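PDB 4C65: ochratoxinase from Aspergillus niger, which hydrolyses the amide bond of the mycotoxin ochratoxin A, releasing L-phenylalanine, as a zinc-dependent carboxypeptidase of the amidohydrolase superfamily. Local coordinates for residues S243-G248 with L263-Y268; I282-T287 with K319-A324. All blocks are in the same frame, centred on the assembly; numbering follows the deposited sequence. Where two conformers were deposited one is given.

Overall arrangement
Both interactions are buried; both involve the same parallel sheet of the twisted TIM barrel, and their centres are about 9 Å apart. Interaction 1 joins the neighbouring strands 242-246 and 262-263 and the loops that follow them; its chemistry is polar, with backbone hydrogen bonds, three histidines and a glutamate around the zinc site. Interaction 2 packs the next strand, 283-285, against the outer helix 304-327, and replaces that bonding with tyrosine rings, alanine methyls and one bridging water. They meet where H265 ND1 lies 2.6 Å from T287 OG1, a probable hydrogen bond, and where H265 N lies 2.8 Å from V285 O, probably bonded too.

Interaction 1 of 2, residues S243-G248 with L263-Y268; sequences SAHVHG and LEHVSY
H245 and H265, both ligands of the second zinc ion, approach across the contact with H245 ND1 3.1 Å from H265 NE2 and their ring planes at 76°. H247 flanks H265 differently: these two rings are nearly parallel (13°) but slid apart, and H247 CE1 comes 3.4 Å from H265 CB. Each zinc ligand also has a partner beyond the contact, H245 NE2 on G209 O and H265 ND1 on T287 OG1.

The next shell holds H247 and, separately, the carboxylate of E264. S267 OG sits at the edge of the H247 ring, 2.7 Å from ND1, which helps to set the ring's rotation; either atom could be the donor. In the E264 conformer given, S243 OG, anti to its backbone N (chi1 173°), donates to OE2 at 2.6 Å from above the carboxylate plane. R113 forms a salt bridge with OE2 and S262 OG a hydrogen bond, while OE1 bonds H69 ND1, so this conformer links the sheet to a ligand of the first zinc ion.

The backbone sets the register: E264 N donates to A244 O (2.9 Å), V246 N to E264 O, and V266 N to V246 O (2.8 Å). On the sheet's other face A244 CB touches L263 CD2. Parallel strands whose C-terminal ends deliver histidines to a dinuclear zinc centre are characteristic of the amidohydrolase TIM barrel.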
loop_
_atom_site.group_PDB
_atom_site.type_symbol
_atom_site.label_atom_id
_atom_site.label_comp_id
_atom_site.label_asym_id
_atom_site.label_seq_id
_atom_site.Cartn_x
_atom_site.Cartn_y
_atom_site.Cartn_z
ATOM N N SER A 243 -13.586 28.979 12.343
ATOM C CA SER A 243 -14.411 29.723 11.439
ATOM C C SER A 243 -15.188 28.718 10.629
ATOM O O SER A 243 -14.620 27.754 10.104
ATOM C CB SER A 243 -13.535 30.569 10.504
ATOM O OG SER A 243 -14.320 31.197 9.500
ATOM N N ALA A 244 -16.482 28.975 10.477
ATOM C CA ALA A 244 -17.380 28.074 9.792
ATOM C C ALA A 244 -18.011 28.717 8.559
ATOM O O ALA A 244 -18.666 29.750 8.666
ATOM C CB ALA A 244 -18.474 27.655 10.747
ATOM N N HIS A 245 -17.800 28.083 7.401
ATOM C CA HIS A 245 -18.555 28.342 6.189
ATOM C C HIS A 245 -19.993 27.900 6.414
ATOM O O HIS A 245 -20.264 26.711 6.560
ATOM C CB HIS A 245 -17.902 27.590 5.034
ATOM C CG HIS A 245 -18.733 27.494 3.799
ATOM N ND1 HIS A 245 -18.433 28.208 2.663
ATOM C CD2 HIS A 245 -19.788 26.704 3.477
ATOM C CE1 HIS A 245 -19.298 27.907 1.710
ATOM N NE2 HIS A 245 -20.126 26.987 2.174
ATOM N N VAL A 246 -20.917 28.859 6.457
ATOM C CA VAL A 246 -22.359 28.572 6.630
ATOM C C VAL A 246 -23.267 29.420 5.739
ATOM O O VAL A 246 -23.094 30.638 5.617
ATOM C CB VAL A 246 -22.811 28.758 8.099
ATOM C CG1 VAL A 246 -22.281 27.636 8.969
ATOM C CG2 VAL A 246 -22.362 30.100 8.653
ATOM N N HIS A 247 -24.247 28.783 5.126
ATOM C CA HIS A 247 -25.262 29.503 4.373
ATOM C C HIS A 247 -26.609 29.277 5.040
ATOM O O HIS A 247 -27.151 30.186 5.687
ATOM C CB HIS A 247 -25.282 29.051 2.903
ATOM C CG HIS A 247 -24.125 29.565 2.099
ATOM N ND1 HIS A 247 -23.968 30.900 1.789
ATOM C CD2 HIS A 247 -23.064 28.932 1.554
ATOM C CE1 HIS A 247 -22.857 31.067 1.099
ATOM N NE2 HIS A 247 -22.291 29.886 0.937
ATOM N N GLY A 248 -27.145 28.071 4.905
ATOM C CA GLY A 248 -28.451 27.764 5.462
ATOM C C GLY A 248 -28.468 27.874 6.972
ATOM O O GLY A 248 -27.449 27.673 7.625
ATOM N N LEU A 263 -18.231 33.181 11.639
ATOM C CA LEU A 263 -19.057 32.571 10.613
ATOM C C LEU A 263 -18.877 33.321 9.330
ATOM O O LEU A 263 -18.857 34.568 9.329
ATOM C CB LEU A 263 -20.530 32.597 11.009
ATOM C CG LEU A 263 -20.855 31.904 12.315
ATOM C CD1 LEU A 263 -22.328 32.113 12.639
ATOM C CD2 LEU A 263 -20.514 30.428 12.271
ATOM N N GLU A 264 -18.805 32.574 8.232
ATOM C CA GLU A 264 -18.639 33.176 6.925
ATOM C C GLU A 264 -19.909 33.066 6.078
ATOM O O GLU A 264 -20.605 32.055 6.150
ATOM C CB GLU A 264 -17.455 32.540 6.216
ATOM C CG GLU A 264 -16.369 32.067 7.145
ATOM C CD GLU A 264 -15.690 33.306 7.722
ATOM O OE1 GLU A 264 -15.275 34.168 6.902
ATOM O OE2 GLU A 264 -15.564 33.429 8.968
ATOM N N HIS A 265 -20.159 34.097 5.279
ATOM C CA HIS A 265 -21.319 34.197 4.414
ATOM C C HIS A 265 -22.588 34.438 5.212
ATOM O O HIS A 265 -23.233 35.485 5.068
ATOM C CB HIS A 265 -21.465 32.964 3.500
ATOM C CG HIS A 265 -20.162 32.454 2.973
ATOM N ND1 HIS A 265 -19.328 33.222 2.196
ATOM C CD2 HIS A 265 -19.531 31.273 3.148
ATOM C CE1 HIS A 265 -18.238 32.537 1.911
ATOM N NE2 HIS A 265 -18.342 31.344 2.468
ATOM N N VAL A 266 -22.958 33.451 6.020
ATOM C CA VAL A 266 -24.067 33.549 6.951
ATOM C C VAL A 266 -25.342 33.981 6.257
ATOM O O VAL A 266 -26.160 34.697 6.828
ATOM C CB VAL A 266 -23.761 34.494 8.126
ATOM C CG1 VAL A 266 -24.297 33.890 9.410
ATOM C CG2 VAL A 266 -22.269 34.733 8.302
ATOM N N SER A 267 -25.553 33.455 5.059
ATOM C CA SER A 267 -26.607 33.923 4.159
ATOM C C SER A 267 -28.043 33.884 4.696
ATOM O O SER A 267 -28.883 34.653 4.230
ATOM C CB SER A 267 -26.540 33.141 2.840
ATOM O OG SER A 267 -25.246 33.250 2.285
ATOM N N TYR A 268 -28.351 32.984 5.625
ATOM C CA TYR A 268 -29.724 32.884 6.144
ATOM C C TYR A 268 -29.804 33.260 7.621
ATOM O O TYR A 268 -30.655 32.767 8.357
ATOM C CB TYR A 268 -30.310 31.472 5.863
ATOM C CG TYR A 268 -30.627 31.273 4.412
ATOM C CD1 TYR A 268 -31.872 31.639 3.892
ATOM C CD2 TYR A 268 -29.679 30.778 3.548
ATOM C CE1 TYR A 268 -32.154 31.488 2.544
ATOM C CE2 TYR A 268 -29.946 30.642 2.201
ATOM C CZ TYR A 268 -31.183 30.997 1.708
ATOM O OH TYR A 268 -31.423 30.843 0.373
#

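Interaction 2 of 2, residues I282-T287 with K319-A324; sequences ILYVAT and KAYQGA
A320 opens the contact, with its CB 3.3 Å from Y284 OH. The phenol oxygen ends against the helix backbone between A320 and Y321, Y284 OH lying 3.2 Å from A320 C. Its angles to A320 O and Y321 N are poor and neither pair is a hydrogen bond, so across these two segments the oxygen makes a packing contact.

Y321 follows, its ring face turned to A286. The methyl of A286 stands over the centre of its ring: CB is 3.4 Å from the Y321 ring centroid and only 4° off the normal, and all six ring carbons lie at nearly equal distances from it. This is a close, centred CH-pi contact. CG of Y321 is anti to its backbone N, which starts the side chain on its course to A286. Y321 also meets the second tyrosine obliquely, CD1 lying 3.9 Å from Y284 CE1. At the polar end, a water accepts from A286 N at 2.8 Å and donates weakly to Y321 OH, so the peptide N-H just past the strand has a partner despite its burial.

One helical turn beyond A320, A324 lays its CB over a face of the Y284 ring, 4.0 Å from the centroid and 27° off the normal. The offset is toward the CD2-CE2 side, with Y284 CE2 3.6 Å from A324 CB, making this CH-pi contact less central than the first.

Strand 283-285 and helix 304-327 run roughly antiparallel here, their local axes at 140° and 10.3 Å apart, as expected for barrel strand against outer helix. Helix 271-280 flanks the contact, M277 touching Y284 and W274 touching A324, while I331 of strand 331-332 packs on both tyrosines.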
loop_
_atom_site.group_PDB
_atom_site.type_symbol
_atom_site.label_atom_id
_atom_site.label_comp_id
_atom_site.label_asym_id
_atom_site.label_seq_id
_atom_site.Cartn_x
_atom_site.Cartn_y
_atom_site.Cartn_z
ATOM N N ILE A 282 -19.763 36.051 18.523
ATOM C CA ILE A 282 -19.401 35.380 17.304
ATOM C C ILE A 282 -19.275 36.400 16.187
ATOM O O ILE A 282 -20.152 37.229 15.999
ATOM C CB ILE A 282 -20.434 34.319 16.932
ATOM C CG1 ILE A 282 -20.633 33.352 18.112
ATOM C CG2 ILE A 282 -19.997 33.561 15.670
ATOM C CD1 ILE A 282 -21.733 32.321 17.920
ATOM N N LEU A 283 -18.176 36.309 15.435
ATOM C CA LEU A 283 -17.879 37.272 14.397
ATOM C C LEU A 283 -18.649 36.948 13.120
ATOM O O LEU A 283 -18.769 35.776 12.747
ATOM C CB LEU A 283 -16.390 37.296 14.107
ATOM C CG LEU A 283 -15.886 38.406 13.184
ATOM C CD1 LEU A 283 -16.073 39.771 13.834
ATOM C CD2 LEU A 283 -14.428 38.177 12.895
ATOM N N TYR A 284 -19.152 38.005 12.455
ATOM C CA TYR A 284 -19.890 37.906 11.207
ATOM C C TYR A 284 -19.009 38.410 10.068
ATOM O O TYR A 284 -18.624 39.580 10.049
ATOM C CB TYR A 284 -21.153 38.755 11.282
ATOM C CG TYR A 284 -22.243 38.497 10.234
ATOM C CD1 TYR A 284 -22.064 38.827 8.901
ATOM C CD2 TYR A 284 -23.486 37.991 10.612
ATOM C CE1 TYR A 284 -23.077 38.634 7.965
ATOM C CE2 TYR A 284 -24.503 37.785 9.691
ATOM C CZ TYR A 284 -24.303 38.108 8.366
ATOM O OH TYR A 284 -25.314 37.901 7.450
ATOM N N VAL A 285 -18.723 37.532 9.111
ATOM C CA VAL A 285 -17.969 37.884 7.929
ATOM C C VAL A 285 -18.808 37.565 6.708
ATOM O O VAL A 285 -18.921 36.406 6.297
ATOM C CB VAL A 285 -16.650 37.110 7.884
ATOM C CG1 VAL A 285 -15.828 37.521 6.669
ATOM C CG2 VAL A 285 -15.879 37.346 9.175
ATOM N N ALA A 286 -19.356 38.605 6.092
ATOM C CA ALA A 286 -20.379 38.432 5.055
ATOM C C ALA A 286 -19.853 37.905 3.706
ATOM O O ALA A 286 -20.528 37.130 3.052
ATOM C CB ALA A 286 -21.135 39.744 4.861
ATOM N N THR A 287 -18.644 38.318 3.329
ATOM C CA THR A 287 -18.085 38.093 1.979
ATOM C C THR A 287 -19.074 38.442 0.877
ATOM O O THR A 287 -19.377 37.632 0.016
ATOM C CB THR A 287 -17.518 36.665 1.780
ATOM O OG1 THR A 287 -18.573 35.709 1.756
ATOM C CG2 THR A 287 -16.563 36.290 2.902
ATOM N N LYS A 319 -30.251 40.684 3.164
ATOM C CA LYS A 319 -31.079 40.950 4.361
ATOM C C LYS A 319 -30.373 40.527 5.621
ATOM O O LYS A 319 -30.398 41.248 6.614
ATOM C CB LYS A 319 -32.400 40.194 4.346
ATOM C CG LYS A 319 -33.417 40.608 3.298
ATOM C CD LYS A 319 -34.779 39.916 3.553
ATOM C CE LYS A 319 -35.746 40.152 2.407
ATOM N NZ LYS A 319 -37.173 40.422 2.799
ATOM N N ALA A 320 -29.731 39.363 5.572
ATOM C CA ALA A 320 -28.997 38.841 6.715
ATOM C C ALA A 320 -27.908 39.813 7.142
ATOM O O ALA A 320 -27.729 40.077 8.339
ATOM C CB ALA A 320 -28.419 37.469 6.392
ATOM N N TYR A 321 -27.155 40.306 6.164
ATOM C CA TYR A 321 -26.046 41.238 6.408
ATOM C C TYR A 321 -26.556 42.546 6.984
ATOM O O TYR A 321 -26.068 43.015 8.006
ATOM C CB TYR A 321 -25.286 41.512 5.096
ATOM C CG TYR A 321 -23.914 42.166 5.217
ATOM C CD1 TYR A 321 -23.214 42.208 6.437
ATOM C CD2 TYR A 321 -23.288 42.694 4.088
ATOM C CE1 TYR A 321 -21.951 42.794 6.523
ATOM C CE2 TYR A 321 -22.024 43.271 4.162
ATOM C CZ TYR A 321 -21.355 43.309 5.368
ATOM O OH TYR A 321 -20.114 43.876 5.424
ATOM N N GLN A 322 -27.546 43.124 6.317
ATOM C CA GLN A 322 -28.128 44.388 6.761
ATOM C C GLN A 322 -28.685 44.229 8.166
ATOM O O GLN A 322 -28.518 45.112 9.008
ATOM C CB GLN A 322 -29.234 44.842 5.808
ATOM C CG GLN A 322 -28.716 45.312 4.461
ATOM C CD GLN A 322 -29.806 45.515 3.437
ATOM O OE1 GLN A 322 -30.963 45.145 3.648
ATOM N NE2 GLN A 322 -29.448 46.096 2.320
ATOM N N GLY A 323 -29.369 43.111 8.399
ATOM C CA GLY A 323 -29.986 42.861 9.690
ATOM C C GLY A 323 -28.957 42.751 10.799
ATOM O O GLY A 323 -29.168 43.261 11.905
ATOM N N ALA A 324 -27.844 42.101 10.498
ATOM C CA ALA A 324 -26.791 41.914 11.476
ATOM C C ALA A 324 -26.119 43.230 11.807
ATOM O O ALA A 324 -25.710 43.453 12.945
ATOM C CB ALA A 324 -25.773 40.909 10.976
HETATM O O HOH W 1 -18.437 41.211 6.649
#